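PDB 1A8Q: Non-heme chloroperoxidase CPO-A1 from Streptomyces aureofaciens, which may chlorinate in 7-chlorotetracycline biosynthesis as a cofactor-free haloperoxidase of the alpha/beta hydrolase superfamily, and is also able to brominate. Local coordinates for residues A[30-41]-A[255-265]; A[109-120]-A[211-220]. All coordinates share one frame; numbering follows the deposited sequence.

Overall arrangement
Contact 1 (30-41 with 255-265) packs two helices and the loops leading into them against one side of the central sheet, while contact 2 (109-120 with 211-220) lies within that sheet, where two parallel strands pair. Their centres are about 17 Å apart, yet they meet: Leu118 of contact 2 receives Phe264, its CD1 lying 3.9 Å from Phe264 CE1, and its CD2 is near Trp35 and Ala255. Both approach the catalytic triad Ser94, Asp223 and His252. The side chain of Ser119 lies about 4 Å from those of Asp223 and His252, that of Met256 about 7 Å from His252, and that of Leu30 about 8 Å from Ser94.

Contact 1 of 2, residues A[30-41]-A[255-265]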
# COMPACT_ATOMS: atom_id res chain seq x y z
N LEU A 30 2.56 -8.39 -0.73
CA LEU A 30 3.74 -8.37 0.15
C LEU A 30 3.37 -8.33 1.59
O LEU A 30 2.39 -8.95 2.01
CB LEU A 30 4.57 -7.15 -0.31
CG LEU A 30 4.86 -7.08 -1.81
CD1 LEU A 30 5.69 -5.81 -2.09
CD2 LEU A 30 5.60 -8.31 -2.31
N ASN A 31 4.21 -7.68 2.41
CA ASN A 31 3.95 -7.63 3.83
C ASN A 31 4.81 -6.49 4.41
O ASN A 31 5.35 -5.77 3.57
CB ASN A 31 4.20 -8.97 4.54
CG ASN A 31 5.61 -9.50 4.37
OD1 ASN A 31 6.56 -8.83 4.80
ND2 ASN A 31 5.83 -10.70 3.81
N GLY A 32 4.84 -6.31 5.70
CA GLY A 32 5.56 -5.17 6.28
C GLY A 32 7.04 -5.17 6.00
O GLY A 32 7.67 -4.09 6.07
N ASP A 33 7.64 -6.30 5.59
CA ASP A 33 9.05 -6.23 5.17
C ASP A 33 9.27 -5.37 3.96
O ASP A 33 10.41 -4.97 3.66
CB ASP A 33 9.58 -7.63 4.80
CG ASP A 33 9.92 -8.46 6.02
OD1 ASP A 33 9.96 -7.88 7.11
OD2 ASP A 33 10.08 -9.71 5.89
N ALA A 34 8.26 -5.00 3.16
CA ALA A 34 8.34 -4.11 2.03
C ALA A 34 8.63 -2.67 2.48
O ALA A 34 8.81 -1.88 1.56
CB ALA A 34 7.04 -4.07 1.21
N TRP A 35 8.69 -2.42 3.76
CA TRP A 35 8.91 -1.06 4.22
C TRP A 35 10.19 -0.96 5.06
O TRP A 35 10.39 0.09 5.69
CB TRP A 35 7.77 -0.68 5.16
CG TRP A 35 6.43 -0.48 4.46
CD1 TRP A 35 5.29 -1.16 4.73
CD2 TRP A 35 6.11 0.59 3.57
NE1 TRP A 35 4.25 -0.61 3.97
CE2 TRP A 35 4.73 0.46 3.27
CE3 TRP A 35 6.84 1.56 2.90
CZ2 TRP A 35 4.09 1.33 2.37
CZ3 TRP A 35 6.21 2.46 2.04
CH2 TRP A 35 4.83 2.30 1.75
N GLN A 36 11.03 -1.99 5.13
CA GLN A 36 12.15 -1.84 6.08
C GLN A 36 13.01 -0.63 5.78
O GLN A 36 13.51 -0.04 6.74
CB GLN A 36 13.01 -3.12 6.05
CG GLN A 36 12.17 -4.21 6.76
CD GLN A 36 13.05 -5.19 7.53
OE1 GLN A 36 14.14 -4.81 7.98
NE2 GLN A 36 12.56 -6.41 7.69
N ASP A 37 13.25 -0.29 4.51
CA ASP A 37 14.08 0.89 4.23
C ASP A 37 13.45 2.15 4.84
O ASP A 37 14.18 2.99 5.40
CB ASP A 37 14.24 1.04 2.74
CG ASP A 37 15.06 -0.06 2.07
OD1 ASP A 37 16.29 -0.12 2.18
OD2 ASP A 37 14.44 -0.81 1.30
N GLN A 38 12.15 2.32 4.66
CA GLN A 38 11.47 3.50 5.18
C GLN A 38 11.33 3.50 6.67
O GLN A 38 11.39 4.55 7.34
CB GLN A 38 10.03 3.62 4.54
CG GLN A 38 10.15 3.96 3.08
CD GLN A 38 10.66 2.86 2.18
OE1 GLN A 38 10.28 1.70 2.33
NE2 GLN A 38 11.52 3.23 1.23
N LEU A 39 11.15 2.31 7.29
CA LEU A 39 11.09 2.22 8.74
C LEU A 39 12.41 2.72 9.36
O LEU A 39 12.34 3.53 10.29
CB LEU A 39 10.94 0.74 9.17
CG LEU A 39 9.47 0.27 9.01
CD1 LEU A 39 9.51 -1.26 9.13
CD2 LEU A 39 8.55 0.86 10.05
N LYS A 40 13.53 2.31 8.81
CA LYS A 40 14.82 2.78 9.34
C LYS A 40 14.92 4.30 9.13
O LYS A 40 15.34 5.02 10.04
CB LYS A 40 16.01 2.04 8.73
CG LYS A 40 17.37 2.70 9.13
CD LYS A 40 18.54 1.83 8.72
CE LYS A 40 19.86 2.62 8.86
NZ LYS A 40 20.03 2.94 10.30
N ALA A 41 14.60 4.76 7.94
CA ALA A 41 14.72 6.20 7.64
C ALA A 41 13.92 7.03 8.65
O ALA A 41 14.44 8.04 9.13
CB ALA A 41 14.28 6.51 6.24
N ALA A 255 9.40 2.21 -3.29
CA ALA A 255 9.96 2.12 -1.95
C ALA A 255 11.13 1.13 -1.87
O ALA A 255 11.87 1.19 -0.88
CB ALA A 255 8.89 1.67 -0.96
N MET A 256 11.23 0.20 -2.83
CA MET A 256 12.26 -0.83 -2.77
C MET A 256 13.36 -0.72 -3.80
O MET A 256 14.39 -1.40 -3.71
CB MET A 256 11.53 -2.21 -2.99
CG MET A 256 10.80 -2.63 -1.72
SD MET A 256 9.60 -3.97 -2.13
CE MET A 256 8.34 -3.00 -2.91
N VAL A 257 13.19 0.12 -4.83
CA VAL A 257 14.17 0.15 -5.94
C VAL A 257 15.27 1.16 -5.65
O VAL A 257 14.99 2.29 -5.24
CB VAL A 257 13.46 0.58 -7.24
CG1 VAL A 257 14.48 0.81 -8.37
CG2 VAL A 257 12.47 -0.47 -7.75
N PRO A 258 16.53 0.80 -5.81
CA PRO A 258 17.63 1.73 -5.57
C PRO A 258 17.41 3.05 -6.31
O PRO A 258 17.03 3.03 -7.47
CB PRO A 258 18.84 1.02 -6.20
CG PRO A 258 18.51 -0.44 -6.01
CD PRO A 258 17.02 -0.52 -6.28
N GLY A 259 17.75 4.14 -5.67
CA GLY A 259 17.63 5.48 -6.28
C GLY A 259 16.28 6.10 -5.97
O GLY A 259 16.12 7.13 -5.28
N ASP A 260 15.21 5.39 -6.42
CA ASP A 260 13.88 5.89 -6.12
C ASP A 260 13.58 5.84 -4.66
O ASP A 260 12.86 6.67 -4.12
CB ASP A 260 12.82 5.08 -6.88
CG ASP A 260 12.82 5.37 -8.37
OD1 ASP A 260 13.74 6.03 -8.90
OD2 ASP A 260 11.91 4.89 -9.04
N LYS A 261 14.05 4.76 -3.96
CA LYS A 261 13.70 4.68 -2.56
C LYS A 261 14.36 5.82 -1.76
O LYS A 261 13.73 6.22 -0.79
CB LYS A 261 14.04 3.31 -1.99
CG LYS A 261 15.52 3.09 -1.79
CD LYS A 261 15.63 1.64 -1.22
CE LYS A 261 17.07 1.23 -0.97
NZ LYS A 261 17.07 -0.23 -0.55
N GLU A 262 15.54 6.30 -2.14
CA GLU A 262 16.10 7.43 -1.40
C GLU A 262 15.35 8.75 -1.69
O GLU A 262 15.23 9.57 -0.77
CB GLU A 262 17.57 7.61 -1.74
CG GLU A 262 18.41 6.45 -1.22
CD GLU A 262 18.44 5.21 -2.07
OE1 GLU A 262 17.96 5.11 -3.21
OE2 GLU A 262 18.99 4.17 -1.61
N LYS A 263 14.88 8.85 -2.92
CA LYS A 263 14.07 10.04 -3.28
C LYS A 263 12.81 10.04 -2.46
O LYS A 263 12.39 11.08 -1.90
CB LYS A 263 13.86 10.05 -4.79
CG LYS A 263 13.02 11.19 -5.35
CD LYS A 263 12.65 10.84 -6.80
CE LYS A 263 11.87 11.98 -7.42
NZ LYS A 263 11.98 11.84 -8.92
N PHE A 264 12.11 8.87 -2.35
CA PHE A 264 10.89 8.82 -1.56
C PHE A 264 11.18 9.08 -0.11
O PHE A 264 10.46 9.79 0.59
CB PHE A 264 10.17 7.44 -1.71
CG PHE A 264 8.92 7.35 -0.89
CD1 PHE A 264 7.80 8.13 -1.22
CD2 PHE A 264 8.83 6.51 0.21
CE1 PHE A 264 6.68 8.09 -0.42
CE2 PHE A 264 7.68 6.42 0.97
CZ PHE A 264 6.59 7.21 0.65
N ASN A 265 12.26 8.50 0.46
CA ASN A 265 12.55 8.73 1.86
C ASN A 265 12.73 10.25 2.12
O ASN A 265 12.27 10.73 3.16
CB ASN A 265 13.84 7.98 2.23
CG ASN A 265 13.68 6.47 2.33
OD1 ASN A 265 12.54 6.00 2.25
ND2 ASN A 265 14.81 5.78 2.54
O HOH W 1 15.45 -2.33 -1.36
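Gln38 is the polar centre of this contact, its carboxamide NE2 giving two hydrogen bonds to the 255-265 segment. One reaches Ala255 O at 3.0 Å, in the carbonyl plane and on a lone pair, with an N-H...O angle of 158°; the other meets Asn265 OD1 at 3.1 Å, tilted from that carbonyl plane. With both protons engaged, the amide is fixed in rotation. A bend at chi2 (71°) swings it back toward Ala255, whose CB touches OE1, and leaves CG at the ring edge of Phe264. A glutamine suits this buried place because it can satisfy a loop carbonyl and a side-chain amide together. Beneath it the packing is apolar: Trp35 directs CZ3 to within 4.1 Å of Ala255 CB, and Phe264 brings CE2 to the edge of the indole, near its plane. Met256 packs on Ala34, CG against the carbonyl O and SD 4.2 Å from Ala34 CB; the small methyl suits so close an approach. Bent at its thioether, Met256 meets Leu30 tip to tip, CE to CD1.

In this alpha/beta hydrolase fold, helices 36-44 and 260-272 both lie over the central sheet; the axes of 36-41 and 260-265 come within 10.4 Å and cross at -38°. The loop carrying 255-259 follows the catalytic His252, so the contact ties the triad's neighbourhood to helix 36-44.

The outer side is polar and partly exposed. The long chain of Lys261, extended beyond CG, carries its ammonium from helix 260-265 across to the short Asp37 at about a right angle, and NZ forms a salt bridge to OD1 at 2.8 Å from above the carboxylate plane. A water accepts from NZ and donates to Asp37 OD2 and Met256 O. Ala41 sets its methyl against the Asn265 amide, CB 3.8 Å from ND2.

Contact 2 of 2, residues A[109-120]-A[211-220]; sequences TGRLRSAVLLSA and FDIPTLVVHG
Ala115 to Ser119 pairs with Pro214 to Val218 through five backbone hydrogen bonds, joining two adjacent parallel strands of the alpha/beta hydrolase sheet. From Ala115 N to Pro214 O through Ser119 N to Val218 O, the bonds pass from strand to strand, while CA-H groups of Thr215, Val116, Val217 and Leu118 close on carbonyl oxygens between them. Branched aliphatic residues suit this buried setting: Val116, Leu118, Leu216 and Val218 lie on one face, where helix 260-272 covers Val116 and Leu216, and Leu117 and Val217 lie on the other. There small Ala115 admits Ile213 CD1 and Phe211, and Thr215 OG1 spends its proton on Ile213 O.

Ile213 fills the entry to the pair. Its CB stands 3.5 Å from Arg113 O; branch CG2 lies against Arg113 O and Leu112 O and approaches Thr109 CB; and the other branch, with CG1 set between backbone N and carbonyl carbon (chi1 54°), carries CD1 across to Ser114 C at 3.7 Å, to Leu112 CB and to the methyl of Ala115. Beyond it, at the turn, Thr109 OG1 donates to the syn lone pair of Asp212 OD1 at 2.6 Å. Both side chains are short, and both first torsions are near +60°, bringing hydroxyl and carboxylate together and tying the two loops that precede the strands.

At the other end the strands give way to the catalytic region, where Ser119 adjoins Asp223 and His252. His219, whose NE2 is bonded to Val226 O, offers a ring face: Ser119 CA sits 3.6 Å from the centroid of the His219 ring, a CH-pi contact. A water accepts from Ala120 N and stands 2.9 Å from His219 ND1.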
# COMPACT_ATOMS: atom_id res chain seq x y z
N THR A 109 -10.70 10.77 11.36
CA THR A 109 -9.31 11.21 11.45
C THR A 109 -8.88 11.68 12.82
O THR A 109 -7.79 12.29 12.94
CB THR A 109 -9.05 12.36 10.45
OG1 THR A 109 -10.00 13.43 10.76
CG2 THR A 109 -9.25 11.90 9.02
N GLY A 110 -9.59 11.29 13.87
CA GLY A 110 -9.26 11.76 15.22
C GLY A 110 -7.87 11.38 15.71
O GLY A 110 -7.21 12.16 16.41
N ARG A 111 -7.37 10.22 15.29
CA ARG A 111 -6.03 9.80 15.71
C ARG A 111 -4.96 10.21 14.72
O ARG A 111 -3.77 9.88 14.92
CB ARG A 111 -5.99 8.25 15.79
CG ARG A 111 -6.76 7.64 16.92
CD ARG A 111 -6.59 6.11 16.96
NE ARG A 111 -7.30 5.57 18.12
CZ ARG A 111 -6.93 5.53 19.37
NH1 ARG A 111 -5.75 5.96 19.78
NH2 ARG A 111 -7.78 4.98 20.24
N LEU A 112 -5.32 10.89 13.64
CA LEU A 112 -4.38 11.12 12.57
C LEU A 112 -3.91 12.56 12.43
O LEU A 112 -4.68 13.52 12.60
CB LEU A 112 -4.95 10.73 11.19
CG LEU A 112 -5.66 9.36 11.09
CD1 LEU A 112 -6.14 9.12 9.67
CD2 LEU A 112 -4.67 8.27 11.53
N ARG A 113 -2.66 12.68 12.05
CA ARG A 113 -2.08 13.97 11.71
C ARG A 113 -2.09 14.18 10.21
O ARG A 113 -2.40 15.29 9.73
CB ARG A 113 -0.62 14.03 12.20
CG ARG A 113 0.01 15.38 11.78
CD ARG A 113 1.29 15.48 12.59
NE ARG A 113 1.76 16.82 12.73
CZ ARG A 113 2.49 17.31 13.73
NH1 ARG A 113 2.85 16.58 14.77
NH2 ARG A 113 2.79 18.60 13.63
N SER A 114 -1.66 13.18 9.44
CA SER A 114 -1.49 13.35 8.00
C SER A 114 -1.44 11.96 7.32
O SER A 114 -1.43 10.96 8.04
CB SER A 114 -0.23 14.14 7.65
OG SER A 114 0.90 13.51 8.31
N ALA A 115 -1.42 11.96 6.00
CA ALA A 115 -1.46 10.70 5.24
C ALA A 115 -0.65 10.82 3.97
O ALA A 115 -0.43 11.88 3.40
CB ALA A 115 -2.90 10.39 4.82
N VAL A 116 -0.09 9.66 3.56
CA VAL A 116 0.71 9.62 2.34
C VAL A 116 0.17 8.47 1.49
O VAL A 116 0.09 7.36 2.02
CB VAL A 116 2.20 9.33 2.61
CG1 VAL A 116 2.98 9.24 1.31
CG2 VAL A 116 2.78 10.44 3.52
N LEU A 117 -0.11 8.72 0.23
CA LEU A 117 -0.62 7.67 -0.67
C LEU A 117 0.44 7.47 -1.72
O LEU A 117 0.65 8.30 -2.59
CB LEU A 117 -1.94 8.15 -1.32
CG LEU A 117 -3.18 8.19 -0.42
CD1 LEU A 117 -4.31 8.74 -1.31
CD2 LEU A 117 -3.64 6.84 0.09
N LEU A 118 1.19 6.35 -1.63
CA LEU A 118 2.23 6.09 -2.62
C LEU A 118 1.76 5.07 -3.63
O LEU A 118 1.42 3.92 -3.24
CB LEU A 118 3.44 5.46 -1.82
CG LEU A 118 4.60 4.99 -2.70
CD1 LEU A 118 5.30 6.10 -3.46
CD2 LEU A 118 5.68 4.28 -1.84
N SER A 119 1.68 5.46 -4.89
CA SER A 119 1.29 4.57 -6.00
C SER A 119 0.03 3.81 -5.62
O SER A 119 -0.02 2.58 -5.78
CB SER A 119 2.43 3.58 -6.29
OG SER A 119 3.69 4.31 -6.41
N ALA A 120 -0.99 4.52 -5.14
CA ALA A 120 -2.13 3.91 -4.52
C ALA A 120 -3.35 3.81 -5.44
O ALA A 120 -3.51 4.64 -6.34
CB ALA A 120 -2.50 4.72 -3.27
N PHE A 211 -11.47 13.18 3.83
CA PHE A 211 -10.13 13.51 4.34
C PHE A 211 -10.14 14.98 4.79
O PHE A 211 -10.75 15.79 4.07
CB PHE A 211 -9.08 13.30 3.27
CG PHE A 211 -8.55 11.88 3.10
CD1 PHE A 211 -9.41 10.84 2.91
CD2 PHE A 211 -7.18 11.68 3.07
CE1 PHE A 211 -8.93 9.53 2.73
CE2 PHE A 211 -6.68 10.38 2.89
CZ PHE A 211 -7.56 9.33 2.72
N ASP A 212 -9.54 15.27 5.91
CA ASP A 212 -9.46 16.65 6.38
C ASP A 212 -8.09 16.88 7.01
O ASP A 212 -7.96 17.54 8.05
CB ASP A 212 -10.61 16.92 7.35
CG ASP A 212 -10.64 16.09 8.60
OD1 ASP A 212 -9.86 15.11 8.75
OD2 ASP A 212 -11.43 16.39 9.53
N ILE A 213 -7.13 16.05 6.59
CA ILE A 213 -5.75 16.14 7.09
C ILE A 213 -4.83 16.32 5.91
O ILE A 213 -5.19 15.93 4.80
CB ILE A 213 -5.34 14.84 7.83
CG1 ILE A 213 -5.57 13.61 6.93
CG2 ILE A 213 -6.12 14.72 9.14
CD1 ILE A 213 -5.12 12.32 7.61
N PRO A 214 -3.63 16.89 6.06
CA PRO A 214 -2.71 17.09 4.97
C PRO A 214 -2.42 15.72 4.33
O PRO A 214 -2.20 14.81 5.12
CB PRO A 214 -1.45 17.67 5.60
CG PRO A 214 -1.87 18.16 6.92
CD PRO A 214 -3.14 17.47 7.33
N THR A 215 -2.35 15.66 3.03
CA THR A 215 -2.17 14.39 2.36
C THR A 215 -1.21 14.59 1.22
O THR A 215 -1.33 15.55 0.45
CB THR A 215 -3.53 13.87 1.80
OG1 THR A 215 -4.44 13.64 2.89
CG2 THR A 215 -3.24 12.57 1.05
N LEU A 216 -0.19 13.74 1.13
CA LEU A 216 0.74 13.75 0.04
C LEU A 216 0.46 12.54 -0.86
O LEU A 216 0.40 11.43 -0.34
CB LEU A 216 2.17 13.60 0.59
CG LEU A 216 3.27 13.44 -0.46
CD1 LEU A 216 3.47 14.63 -1.37
CD2 LEU A 216 4.60 13.14 0.28
N VAL A 217 0.33 12.77 -2.14
CA VAL A 217 0.10 11.69 -3.10
C VAL A 217 1.34 11.61 -3.96
O VAL A 217 1.78 12.61 -4.56
CB VAL A 217 -1.14 11.99 -3.97
CG1 VAL A 217 -1.31 10.84 -4.97
CG2 VAL A 217 -2.38 12.12 -3.08
N VAL A 218 2.07 10.47 -3.96
CA VAL A 218 3.26 10.29 -4.78
C VAL A 218 2.99 9.19 -5.80
O VAL A 218 2.39 8.20 -5.37
CB VAL A 218 4.47 9.83 -3.91
CG1 VAL A 218 5.70 9.52 -4.75
CG2 VAL A 218 4.80 10.95 -2.91
N HIS A 219 3.37 9.32 -7.07
CA HIS A 219 3.06 8.23 -8.00
C HIS A 219 4.05 8.30 -9.14
O HIS A 219 4.39 9.42 -9.59
CB HIS A 219 1.63 8.45 -8.54
CG HIS A 219 0.88 7.20 -8.88
ND1 HIS A 219 -0.18 6.80 -8.17
CD2 HIS A 219 1.08 6.29 -9.86
CE1 HIS A 219 -0.67 5.65 -8.65
NE2 HIS A 219 0.09 5.33 -9.68
N GLY A 220 4.51 7.15 -9.60
CA GLY A 220 5.46 7.15 -10.72
C GLY A 220 4.64 7.24 -12.02
O GLY A 220 3.59 6.60 -12.11
O HOH W 2 -1.01 7.45 -5.46
O HOH W 3 4.23 4.37 -8.99